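Local atomic coordinates of putative NADH-flavin reductase (Lactobacillus casei ATCC 334, PDB entry 3H2S), a protein that binds NADPH in a Rossmann-type fold and probably acts as an NAD(P)H-dependent oxidoreductase, perhaps a flavin reductase. Residues G10-A15 with E160-G165; V67-V72 with V101-S106; V17-R22 with M192-L197. All coordinates share one frame; numbering follows the deposited sequence.

Contact 1: G10-A15 with E160-G165. With NDP (NADPH dihydro-nicotinamide-adenine-dinucleotide phosphate), chain C.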
loop_
_atom_site.group_PDB
_atom_site.type_symbol
_atom_site.label_atom_id
_atom_site.label_comp_id
_atom_site.label_asym_id
_atom_site.label_seq_id
_atom_site.Cartn_x
_atom_site.Cartn_y
_atom_site.Cartn_z
ATOM N N GLY A 10 0.711 -22.989 3.321
ATOM C CA GLY A 10 -0.317 -23.059 2.279
ATOM C C GLY A 10 0.031 -24.047 1.174
ATOM O O GLY A 10 1.084 -24.691 1.200
ATOM N N ARG A 11 -0.822 -24.112 0.162
ATOM C CA ARG A 11 -0.618 -25.033 -0.958
ATOM C C ARG A 11 0.605 -24.615 -1.779
ATOM O O ARG A 11 1.522 -25.412 -1.958
ATOM C CB ARG A 11 -1.866 -25.090 -1.842
ATOM C CG ARG A 11 -3.152 -25.502 -1.056
ATOM C CD ARG A 11 -4.423 -25.219 -1.841
ATOM N NE ARG A 11 -4.457 -25.964 -3.087
ATOM C CZ ARG A 11 -4.309 -25.422 -4.295
ATOM N NH1 ARG A 11 -4.140 -24.114 -4.432
ATOM N NH2 ARG A 11 -4.361 -26.195 -5.367
ATOM N N ALA A 12 0.616 -23.369 -2.253
ATOM C CA ALA A 12 1.779 -22.820 -2.976
ATOM C C ALA A 12 3.003 -22.746 -2.064
ATOM O O ALA A 12 4.095 -23.194 -2.428
ATOM C CB ALA A 12 1.465 -21.449 -3.554
ATOM N N GLY A 13 2.789 -22.251 -0.847
ATOM C CA GLY A 13 3.882 -22.054 0.109
ATOM C C GLY A 13 4.660 -23.301 0.475
ATOM O O GLY A 13 5.894 -23.289 0.501
ATOM N N SER A 14 3.951 -24.393 0.736
ATOM C CA SER A 14 4.609 -25.612 1.155
ATOM C C SER A 14 5.417 -26.211 -0.000
ATOM O O SER A 14 6.499 -26.766 0.211
ATOM C CB SER A 14 3.595 -26.621 1.686
ATOM O OG SER A 14 2.683 -26.991 0.677
ATOM N N ALA A 15 4.933 -26.004 -1.222
ATOM C CA ALA A 15 5.632 -26.461 -2.420
ATOM C C ALA A 15 6.908 -25.642 -2.619
ATOM O O ALA A 15 7.955 -26.181 -3.000
ATOM C CB ALA A 15 4.732 -26.332 -3.625
ATOM N N GLU A 160 -5.318 -19.944 -15.051
ATOM C CA GLU A 160 -6.664 -19.922 -14.494
ATOM C C GLU A 160 -6.847 -20.975 -13.397
ATOM O O GLU A 160 -7.548 -20.738 -12.402
ATOM C CB GLU A 160 -7.678 -20.139 -15.615
ATOM C CG GLU A 160 -8.946 -20.859 -15.197
ATOM C CD GLU A 160 -10.165 -20.359 -15.943
ATOM O OE1 GLU A 160 -10.048 -19.327 -16.644
ATOM O OE2 GLU A 160 -11.243 -20.980 -15.809
ATOM N N ALA A 161 -6.215 -22.133 -13.574
ATOM C CA ALA A 161 -6.337 -23.212 -12.594
ATOM C C ALA A 161 -5.020 -23.436 -11.863
ATOM O O ALA A 161 -3.977 -23.577 -12.491
ATOM C CB ALA A 161 -6.813 -24.508 -13.265
ATOM N N PHE A 162 -5.085 -23.519 -10.534
ATOM C CA PHE A 162 -3.875 -23.656 -9.710
ATOM C C PHE A 162 -3.953 -24.906 -8.797
ATOM O O PHE A 162 -3.896 -24.805 -7.564
ATOM C CB PHE A 162 -3.694 -22.372 -8.882
ATOM C CG PHE A 162 -2.335 -22.220 -8.256
ATOM C CD1 PHE A 162 -1.275 -23.037 -8.623
ATOM C CD2 PHE A 162 -2.119 -21.230 -7.299
ATOM C CE1 PHE A 162 -0.017 -22.855 -8.063
ATOM C CE2 PHE A 162 -0.878 -21.048 -6.725
ATOM C CZ PHE A 162 0.175 -21.878 -7.094
ATOM N N PRO A 163 -4.060 -26.096 -9.405
ATOM C CA PRO A 163 -4.222 -27.337 -8.650
ATOM C C PRO A 163 -2.945 -27.743 -7.904
ATOM O O PRO A 163 -1.833 -27.377 -8.302
ATOM C CB PRO A 163 -4.526 -28.369 -9.750
ATOM C CG PRO A 163 -3.877 -27.802 -10.970
ATOM C CD PRO A 163 -4.096 -26.332 -10.863
ATOM N N SER A 164 -3.102 -28.537 -6.852
ATOM C CA SER A 164 -1.953 -29.134 -6.184
ATOM C C SER A 164 -1.366 -30.212 -7.075
ATOM O O SER A 164 -2.095 -30.887 -7.792
ATOM C CB SER A 164 -2.376 -29.745 -4.847
ATOM O OG SER A 164 -1.384 -30.636 -4.374
ATOM N N GLY A 165 -0.042 -30.268 -7.158
ATOM C CA GLY A 165 0.597 -31.328 -7.931
ATOM C C GLY A 165 2.106 -31.200 -7.960
ATOM O O GLY A 165 2.634 -30.124 -7.717
HETATM P PA NDP C . -3.594 -21.274 0.695
HETATM O O1A NDP C . -5.120 -21.024 0.869
HETATM O O2A NDP C . -3.114 -22.682 0.612
HETATM O O5B NDP C . -3.156 -20.537 2.156
HETATM C C5B NDP C . -2.120 -19.557 1.889
HETATM C C4B NDP C . -1.394 -19.157 3.232
HETATM O O4B NDP C . -2.062 -18.036 3.775
HETATM C C3B NDP C . -1.495 -20.265 4.335
HETATM O O3B NDP C . -0.188 -20.516 4.745
HETATM C C2B NDP C . -2.331 -19.536 5.466
HETATM O O2B NDP C . -2.061 -19.897 6.775
HETATM C C1B NDP C . -1.910 -18.065 5.163
HETATM N N9A NDP C . -2.891 -17.119 5.719
HETATM C C8A NDP C . -4.229 -16.995 5.261
HETATM N N7A NDP C . -4.912 -16.045 5.904
HETATM C C5A NDP C . -3.976 -15.496 6.806
HETATM C C6A NDP C . -4.122 -14.442 7.724
HETATM N N6A NDP C . -5.340 -13.843 7.844
HETATM N N1A NDP C . -3.137 -14.264 8.677
HETATM C C2A NDP C . -1.952 -14.908 8.460
HETATM N N3A NDP C . -1.624 -15.802 7.479
HETATM C C4A NDP C . -2.710 -16.139 6.703
HETATM O O3 NDP C . -3.410 -20.566 -0.703
HETATM P PN NDP C . -2.836 -20.895 -2.185
HETATM O O1N NDP C . -1.458 -21.566 -2.031
HETATM O O2N NDP C . -3.877 -21.802 -2.768
HETATM O O5D NDP C . -2.597 -19.527 -3.044
HETATM C C5D NDP C . -1.342 -18.840 -3.050
HETATM C C4D NDP C . -1.486 -17.636 -3.997
HETATM O O4D NDP C . -2.015 -18.160 -5.203
HETATM C C3D NDP C . -2.413 -16.467 -3.548
HETATM O O3D NDP C . -1.913 -15.263 -4.004
HETATM C C2D NDP C . -3.762 -16.883 -4.240
HETATM O O2D NDP C . -4.559 -15.761 -4.523
HETATM C C1D NDP C . -3.155 -17.428 -5.583
HETATM N N1N NDP C . -4.152 -18.167 -6.355
HETATM C C2N NDP C . -4.563 -17.564 -7.617
HETATM C C3N NDP C . -5.769 -18.230 -8.280
HETATM C C7N NDP C . -5.790 -17.903 -9.763
HETATM O O7N NDP C . -5.515 -16.772 -10.139
HETATM N N7N NDP C . -6.283 -18.849 -10.649
HETATM C C4N NDP C . -6.076 -19.680 -7.970
HETATM C C5N NDP C . -5.847 -20.073 -6.532
HETATM C C6N NDP C . -4.793 -19.324 -5.748
HETATM P P2B NDP C . -2.670 -21.276 7.395
HETATM O O1X NDP C . -1.936 -22.497 6.730
HETATM O O2X NDP C . -2.192 -21.327 8.893
HETATM O O3X NDP C . -4.147 -21.373 7.222
#
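Arg11, at the first turn of helix 11-22, and Ser164, in loop 160-165, form the nearest backbone pair, with CA atoms 6.8 Å apart. The side chain of Arg11 reaches across to the loop, bending at chi3 (61°), which turns NE off an extended course, and its guanidinium meets the carbonyl of Phe162. NH2 gives a short, nearly straight bond (165°) to Phe162 O at 2.6 Å, in the carbonyl plane on a lone pair, and the oxygen lies in the guanidinium plane too. NH1 adds a weak bond to Phe162 O at 3.2 Å and a better one to the cofactor phosphate oxygen O2N at 2.9 Å, so one flat cation ties loop and pyrophosphate together. A leucine in place of Arg11 would probably leave Phe162 O and O2N without these donors and the loop less firmly tied to the helix.

The backbone at the helix start adds two bonds to the pyrophosphate: Arg11 N reaches O2A at 2.7 Å, and Ala12 N reaches O1N at 2.8 Å. Gly10 sits at the N-cap, where any CB would run into C5B of NADPH. The small methyl of Ala12 suits its place between phosphate and ring, its CB 3.8 Å from Phe162 CZ. The Phe162 ring turns an edge to the ribose, with CE2 3.5 Å from O4D, while its CB lies over the face of the nicotinamide ring, at C4N. Thr189 and Met192 of helix 189-201 also touch Phe162.

The chemistry is that of a Rossmann pyrophosphate site: a glycine-rich turn brings backbone N-H groups to the phosphates, and the helix N-terminus and the Arg11 cation would favour their negative charge, while the same cation binds the loop over the cofactor.

Contact 2: V67-V72 with V101-S106. With NDP (NADPH dihydro-nicotinamide-adenine-dinucleotide phosphate), chain C.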
loop_
_atom_site.group_PDB
_atom_site.type_symbol
_atom_site.label_atom_id
_atom_site.label_comp_id
_atom_site.label_asym_id
_atom_site.label_seq_id
_atom_site.Cartn_x
_atom_site.Cartn_y
_atom_site.Cartn_z
ATOM N N VAL A 67 9.212 -14.681 -0.290
ATOM C CA VAL A 67 8.144 -15.068 -1.190
ATOM C C VAL A 67 6.796 -14.880 -0.516
ATOM O O VAL A 67 6.581 -15.363 0.601
ATOM C CB VAL A 67 8.296 -16.535 -1.667
ATOM C CG1 VAL A 67 7.125 -16.904 -2.616
ATOM C CG2 VAL A 67 9.640 -16.718 -2.359
ATOM N N ASP A 68 5.911 -14.132 -1.166
ATOM C CA ASP A 68 4.553 -13.914 -0.648
ATOM C C ASP A 68 3.578 -14.957 -1.227
ATOM O O ASP A 68 3.136 -14.838 -2.369
ATOM C CB ASP A 68 4.084 -12.474 -0.936
ATOM C CG ASP A 68 2.659 -12.194 -0.459
ATOM O OD1 ASP A 68 1.937 -13.138 -0.074
ATOM O OD2 ASP A 68 2.249 -10.998 -0.487
ATOM N N ALA A 69 3.330 -16.027 -0.469
ATOM C CA ALA A 69 2.372 -17.045 -0.886
ATOM C C ALA A 69 1.133 -17.048 -0.003
ATOM O O ALA A 69 0.492 -18.083 0.172
ATOM C CB ALA A 69 3.038 -18.444 -0.867
ATOM N N LEU A 70 0.830 -15.903 0.600
ATOM C CA LEU A 70 -0.359 -15.770 1.444
ATOM C C LEU A 70 -1.606 -15.695 0.583
ATOM O O LEU A 70 -1.561 -15.192 -0.551
ATOM C CB LEU A 70 -0.260 -14.503 2.311
ATOM C CG LEU A 70 0.826 -14.487 3.379
ATOM C CD1 LEU A 70 1.206 -13.042 3.738
ATOM C CD2 LEU A 70 0.428 -15.290 4.612
ATOM N N SER A 71 -2.730 -16.139 1.145
ATOM C CA SER A 71 -4.011 -16.000 0.468
ATOM C C SER A 71 -5.152 -15.683 1.425
ATOM O O SER A 71 -4.954 -15.594 2.642
ATOM C CB SER A 71 -4.336 -17.253 -0.336
ATOM O OG SER A 71 -5.252 -16.933 -1.376
ATOM N N VAL A 72 -6.346 -15.535 0.863
ATOM C CA VAL A 72 -7.533 -15.204 1.629
ATOM C C VAL A 72 -8.654 -16.110 1.146
ATOM O O VAL A 72 -8.940 -16.159 -0.060
ATOM C CB VAL A 72 -7.966 -13.751 1.382
ATOM C CG1 VAL A 72 -9.211 -13.419 2.205
ATOM C CG2 VAL A 72 -6.828 -12.781 1.710
ATOM N N VAL A 101 9.253 -12.064 -4.361
ATOM C CA VAL A 101 8.332 -12.615 -5.343
ATOM C C VAL A 101 6.908 -12.656 -4.804
ATOM O O VAL A 101 6.643 -13.249 -3.759
ATOM C CB VAL A 101 8.763 -14.035 -5.806
ATOM C CG1 VAL A 101 7.740 -14.641 -6.796
ATOM C CG2 VAL A 101 10.146 -13.981 -6.422
ATOM N N PHE A 102 5.988 -12.067 -5.552
ATOM C CA PHE A 102 4.571 -12.054 -5.171
ATOM C C PHE A 102 3.793 -12.926 -6.138
ATOM O O PHE A 102 3.968 -12.808 -7.361
ATOM C CB PHE A 102 4.011 -10.625 -5.227
ATOM C CG PHE A 102 4.645 -9.692 -4.255
ATOM C CD1 PHE A 102 4.059 -9.461 -3.026
ATOM C CD2 PHE A 102 5.853 -9.064 -4.557
ATOM C CE1 PHE A 102 4.659 -8.618 -2.091
ATOM C CE2 PHE A 102 6.492 -8.256 -3.611
ATOM C CZ PHE A 102 5.888 -8.026 -2.380
ATOM N N ILE A 103 3.035 -13.876 -5.589
ATOM C CA ILE A 103 2.103 -14.640 -6.389
ATOM C C ILE A 103 0.827 -13.812 -6.539
ATOM O O ILE A 103 0.183 -13.445 -5.550
ATOM C CB ILE A 103 1.733 -15.997 -5.777
ATOM C CG1 ILE A 103 2.991 -16.870 -5.539
ATOM C CG2 ILE A 103 0.752 -16.711 -6.685
ATOM C CD1 ILE A 103 2.674 -18.235 -4.938
ATOM N N LEU A 104 0.444 -13.563 -7.782
ATOM C CA LEU A 104 -0.693 -12.701 -8.072
ATOM C C LEU A 104 -1.870 -13.550 -8.546
ATOM O O LEU A 104 -1.923 -14.755 -8.286
ATOM C CB LEU A 104 -0.292 -11.651 -9.118
ATOM C CG LEU A 104 0.829 -10.704 -8.661
ATOM C CD1 LEU A 104 1.316 -9.838 -9.818
ATOM C CD2 LEU A 104 0.395 -9.843 -7.475
ATOM N N GLY A 105 -2.871 -12.904 -9.127
ATOM C CA GLY A 105 -4.057 -13.606 -9.583
ATOM C C GLY A 105 -4.108 -13.682 -11.094
ATOM O O GLY A 105 -3.398 -12.953 -11.794
ATOM N N SER A 106 -5.023 -14.509 -11.586
ATOM C CA SER A 106 -5.245 -14.668 -13.011
ATOM C C SER A 106 -6.051 -13.495 -13.579
ATOM O O SER A 106 -5.969 -13.182 -14.761
ATOM C CB SER A 106 -5.981 -15.996 -13.241
ATOM O OG SER A 106 -5.489 -16.643 -14.397
HETATM P PA NDP C . -3.594 -21.274 0.695
HETATM O O1A NDP C . -5.120 -21.024 0.869
HETATM O O2A NDP C . -3.114 -22.682 0.612
HETATM O O5B NDP C . -3.156 -20.537 2.156
HETATM C C5B NDP C . -2.120 -19.557 1.889
HETATM C C4B NDP C . -1.394 -19.157 3.232
HETATM O O4B NDP C . -2.062 -18.036 3.775
HETATM C C3B NDP C . -1.495 -20.265 4.335
HETATM O O3B NDP C . -0.188 -20.516 4.745
HETATM C C2B NDP C . -2.331 -19.536 5.466
HETATM O O2B NDP C . -2.061 -19.897 6.775
HETATM C C1B NDP C . -1.910 -18.065 5.163
HETATM N N9A NDP C . -2.891 -17.119 5.719
HETATM C C8A NDP C . -4.229 -16.995 5.261
HETATM N N7A NDP C . -4.912 -16.045 5.904
HETATM C C5A NDP C . -3.976 -15.496 6.806
HETATM C C6A NDP C . -4.122 -14.442 7.724
HETATM N N6A NDP C . -5.340 -13.843 7.844
HETATM N N1A NDP C . -3.137 -14.264 8.677
HETATM C C2A NDP C . -1.952 -14.908 8.460
HETATM N N3A NDP C . -1.624 -15.802 7.479
HETATM C C4A NDP C . -2.710 -16.139 6.703
HETATM O O3 NDP C . -3.410 -20.566 -0.703
HETATM P PN NDP C . -2.836 -20.895 -2.185
HETATM O O1N NDP C . -1.458 -21.566 -2.031
HETATM O O2N NDP C . -3.877 -21.802 -2.768
HETATM O O5D NDP C . -2.597 -19.527 -3.044
HETATM C C5D NDP C . -1.342 -18.840 -3.050
HETATM C C4D NDP C . -1.486 -17.636 -3.997
HETATM O O4D NDP C . -2.015 -18.160 -5.203
HETATM C C3D NDP C . -2.413 -16.467 -3.548
HETATM O O3D NDP C . -1.913 -15.263 -4.004
HETATM C C2D NDP C . -3.762 -16.883 -4.240
HETATM O O2D NDP C . -4.559 -15.761 -4.523
HETATM C C1D NDP C . -3.155 -17.428 -5.583
HETATM N N1N NDP C . -4.152 -18.167 -6.355
HETATM C C2N NDP C . -4.563 -17.564 -7.617
HETATM C C3N NDP C . -5.769 -18.230 -8.280
HETATM C C7N NDP C . -5.790 -17.903 -9.763
HETATM O O7N NDP C . -5.515 -16.772 -10.139
HETATM N N7N NDP C . -6.283 -18.849 -10.649
HETATM C C4N NDP C . -6.076 -19.680 -7.970
HETATM C C5N NDP C . -5.847 -20.073 -6.532
HETATM C C6N NDP C . -4.793 -19.324 -5.748
HETATM P P2B NDP C . -2.670 -21.276 7.395
HETATM O O1X NDP C . -1.936 -22.497 6.730
HETATM O O2X NDP C . -2.192 -21.327 8.893
HETATM O O3X NDP C . -4.147 -21.373 7.222
#
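Asp68 N donates to Val101 O at 2.8 Å, the firm rung of a parallel pairing in which Val67 faces Val101 and Asp68 faces Phe102. The next rung is weaker, Ile103 N lying 3.4 Å from Asp68 O. On their outer sides, Val67 bonds to Ala4 and Leu6, and Phe102 to Ile154.

The carboxylate of Asp68 is used twice. OD1 accepts Leu70 N at 3.1 Å, an Asx turn that bends the chain out of the strand. Chi1 (178°) sets CG anti to the backbone N; OD2 lies at the edge of the Phe102 ring, 3.5 Å from CD1, the two planes 66° apart; the ring's weakly positive C-H rim would suit a carboxylate oxygen carrying negative charge. Ala69 CB meets Ile103 CD1 at 4.1 Å, while the other branch of Ile103, CG2, packs against the nicotinamide ribose.

Beyond the strands, Ser106 N bonds to the NADPH carboxamide O7N at 2.7 Å, and Ser71 N weakly to O4B at 3.3 Å. Gly105 O accepts from Ser157 OG, and Ile103 O takes a weak bond from Gln138 NE2. Main-chain N-H groups thus pair the sheet where the strands run together and serve the cofactor where they diverge.

Contact 3: V17-R22 with M192-L197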
loop_
_atom_site.group_PDB
_atom_site.type_symbol
_atom_site.label_atom_id
_atom_site.label_comp_id
_atom_site.label_asym_id
_atom_site.label_seq_id
_atom_site.Cartn_x
_atom_site.Cartn_y
_atom_site.Cartn_z
ATOM N N VAL A 17 8.586 -24.108 -0.185
ATOM C CA VAL A 17 9.526 -24.515 0.862
ATOM C C VAL A 17 10.290 -25.766 0.448
ATOM O O VAL A 17 11.524 -25.800 0.511
ATOM C CB VAL A 17 8.825 -24.745 2.226
ATOM C CG1 VAL A 17 9.785 -25.433 3.218
ATOM C CG2 VAL A 17 8.337 -23.423 2.801
ATOM N N ALA A 18 9.574 -26.735 -0.129
ATOM C CA ALA A 18 10.189 -27.985 -0.561
ATOM C C ALA A 18 11.192 -27.763 -1.697
ATOM O O ALA A 18 12.312 -28.285 -1.666
ATOM C CB ALA A 18 9.109 -28.992 -0.991
ATOM N N GLU A 19 10.803 -26.958 -2.677
ATOM C CA GLU A 19 11.669 -26.690 -3.819
ATOM C C GLU A 19 12.899 -25.910 -3.357
ATOM O O GLU A 19 14.008 -26.151 -3.833
ATOM C CB GLU A 19 10.925 -25.907 -4.908
ATOM C CG GLU A 19 11.784 -25.620 -6.156
ATOM C CD GLU A 19 12.219 -26.896 -6.880
ATOM O OE1 GLU A 19 11.587 -27.956 -6.652
ATOM O OE2 GLU A 19 13.200 -26.845 -7.666
ATOM N N ALA A 20 12.695 -24.956 -2.451
ATOM C CA ALA A 20 13.808 -24.215 -1.863
ATOM C C ALA A 20 14.818 -25.134 -1.187
ATOM O O ALA A 20 16.026 -24.949 -1.345
ATOM C CB ALA A 20 13.300 -23.173 -0.886
ATOM N N ARG A 21 14.321 -26.089 -0.398
ATOM C CA ARG A 21 15.189 -27.025 0.307
ATOM C C ARG A 21 15.886 -27.953 -0.667
ATOM O O ARG A 21 17.065 -28.299 -0.471
ATOM C CB ARG A 21 14.403 -27.846 1.334
ATOM C CG ARG A 21 13.948 -27.025 2.521
ATOM C CD ARG A 21 13.014 -27.832 3.414
ATOM N NE ARG A 21 13.759 -28.606 4.401
ATOM C CZ ARG A 21 13.471 -29.855 4.739
ATOM N NH1 ARG A 21 12.453 -30.483 4.160
ATOM N NH2 ARG A 21 14.182 -30.460 5.682
ATOM N N ARG A 22 15.163 -28.379 -1.704
ATOM C CA ARG A 22 15.775 -29.235 -2.729
ATOM C C ARG A 22 16.972 -28.509 -3.344
ATOM O O ARG A 22 18.014 -29.117 -3.621
ATOM C CB ARG A 22 14.765 -29.595 -3.826
ATOM C CG ARG A 22 15.324 -30.567 -4.867
ATOM C CD ARG A 22 14.236 -31.058 -5.824
ATOM N NE ARG A 22 13.989 -30.118 -6.922
ATOM C CZ ARG A 22 14.874 -29.800 -7.867
ATOM N NH1 ARG A 22 16.126 -30.234 -7.796
ATOM N NH2 ARG A 22 14.541 -28.941 -8.821
HETATM N N MSE A 192 4.677 -23.959 -10.198
HETATM C CA MSE A 192 4.798 -22.611 -9.663
HETATM C C MSE A 192 6.047 -22.500 -8.790
HETATM O O MSE A 192 6.779 -21.511 -8.879
HETATM C CB MSE A 192 3.538 -22.218 -8.865
HETATM C CG MSE A 192 3.662 -20.876 -8.160
HETATM SE SE MSE A 192 3.878 -19.365 -9.411
HETATM C CE MSE A 192 2.052 -19.294 -10.095
ATOM N N ALA A 193 6.298 -23.513 -7.965
ATOM C CA ALA A 193 7.501 -23.516 -7.135
ATOM C C ALA A 193 8.777 -23.471 -7.995
ATOM O O ALA A 193 9.714 -22.744 -7.668
ATOM C CB ALA A 193 7.530 -24.734 -6.192
ATOM N N LEU A 194 8.818 -24.275 -9.056
ATOM C CA LEU A 194 9.937 -24.233 -10.007
ATOM C C LEU A 194 10.154 -22.817 -10.514
ATOM O O LEU A 194 11.284 -22.334 -10.564
ATOM C CB LEU A 194 9.693 -25.157 -11.215
ATOM C CG LEU A 194 9.748 -26.679 -11.048
ATOM C CD1 LEU A 194 9.732 -27.351 -12.426
ATOM C CD2 LEU A 194 10.973 -27.107 -10.247
ATOM N N ALA A 195 9.075 -22.197 -10.981
ATOM C CA ALA A 195 9.135 -20.853 -11.570
ATOM C C ALA A 195 9.629 -19.807 -10.570
ATOM O O ALA A 195 10.389 -18.916 -10.910
ATOM C CB ALA A 195 7.747 -20.461 -12.141
ATOM N N ILE A 196 9.121 -19.875 -9.346
ATOM C CA ILE A 196 9.552 -18.979 -8.298
ATOM C C ILE A 196 11.033 -19.115 -7.959
ATOM O O ILE A 196 11.757 -18.121 -7.947
ATOM C CB ILE A 196 8.673 -19.153 -7.047
ATOM C CG1 ILE A 196 7.251 -18.639 -7.355
ATOM C CG2 ILE A 196 9.293 -18.406 -5.855
ATOM C CD1 ILE A 196 6.227 -18.896 -6.247
ATOM N N LEU A 197 11.490 -20.349 -7.754
ATOM C CA LEU A 197 12.876 -20.597 -7.425
ATOM C C LEU A 197 13.778 -20.280 -8.603
ATOM O O LEU A 197 14.885 -19.799 -8.409
ATOM C CB LEU A 197 13.100 -22.034 -6.936
ATOM C CG LEU A 197 13.059 -22.199 -5.408
ATOM C CD1 LEU A 197 14.122 -21.345 -4.729
ATOM C CD2 LEU A 197 11.672 -21.879 -4.867
#
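Ala193 of helix 192-197 faces Glu19 of helix 17-22, where the two short axes come within 9.2 Å and cross at -52°. Its methyl CB lies 3.8 Å from Glu19 CB, and this small residue permits the close approach of the backbones.

Leu194 follows; its CB does not point at helix 17-22, but the end of its side chain comes round to it. CD2 comes over the carboxylate of Glu19, 3.4 Å from OE2, and also lies at the edge of the Arg22 guanidinium, 4.3 Å from NH2. The methyl thus packs against a charge pair whose members satisfy each other. Arg22, one turn on from Glu19, gives NE to OE1 at 3.2 Å, on the syn side though 32° out of the carboxylate plane, and NH2 to OE2 at 2.7 Å in a weak bond; Arg23 makes a second salt bridge to OE2. Two arginines would therefore balance the charge of a glutamate whose hydrocarbon part is buried.

Three residues on, Leu197 returns to the interface. Glu19 is bent at chi2 (63°), which carries CD aside, and its CG lies 3.7 Å from Leu197 CG, the two side chains sliding past each other in opposite directions. Leu197 CD2 also nears the backbone at Ala20 N, 4.0 Å away, and CD1 touches Ala20 CB. A branched leucine suits this spot, its two methyls spreading over both neighbours.

Ala193 and Leu197, four residues apart, form one ridge of their helix, and the crossing angle is close to that expected when such i, i+4 ridges pack into grooves. The arrangement is that of neighbouring helices on one face of the mostly parallel central sheet in a Rossmann-type alpha/beta fold.

In the fold
Contact 1 and contact 2 both touch NADPH, their centres 11 Å apart: the first holds the pyrophosphate at the start of helix 11-22, the second lines the pocket where two strands end. Ala12 CB meets Ile103 CD1 at 3.7 Å, joining them beneath the cofactor. Contact 3 lies farther along the same helix, with the side chain of Ala193 about 10 Å from NADPH. It connects to contact 1 through Phe162 CE1, 3.7 Å from Met192 CB, and to contact 2 through Ile196 CD1, 3.8 Å from Ile103 CD1. Helix 189-201 thus packs against helix 11-22, the cofactor loop and the sheet. In sequence, contact 2 is nested within the loops closed by the other two.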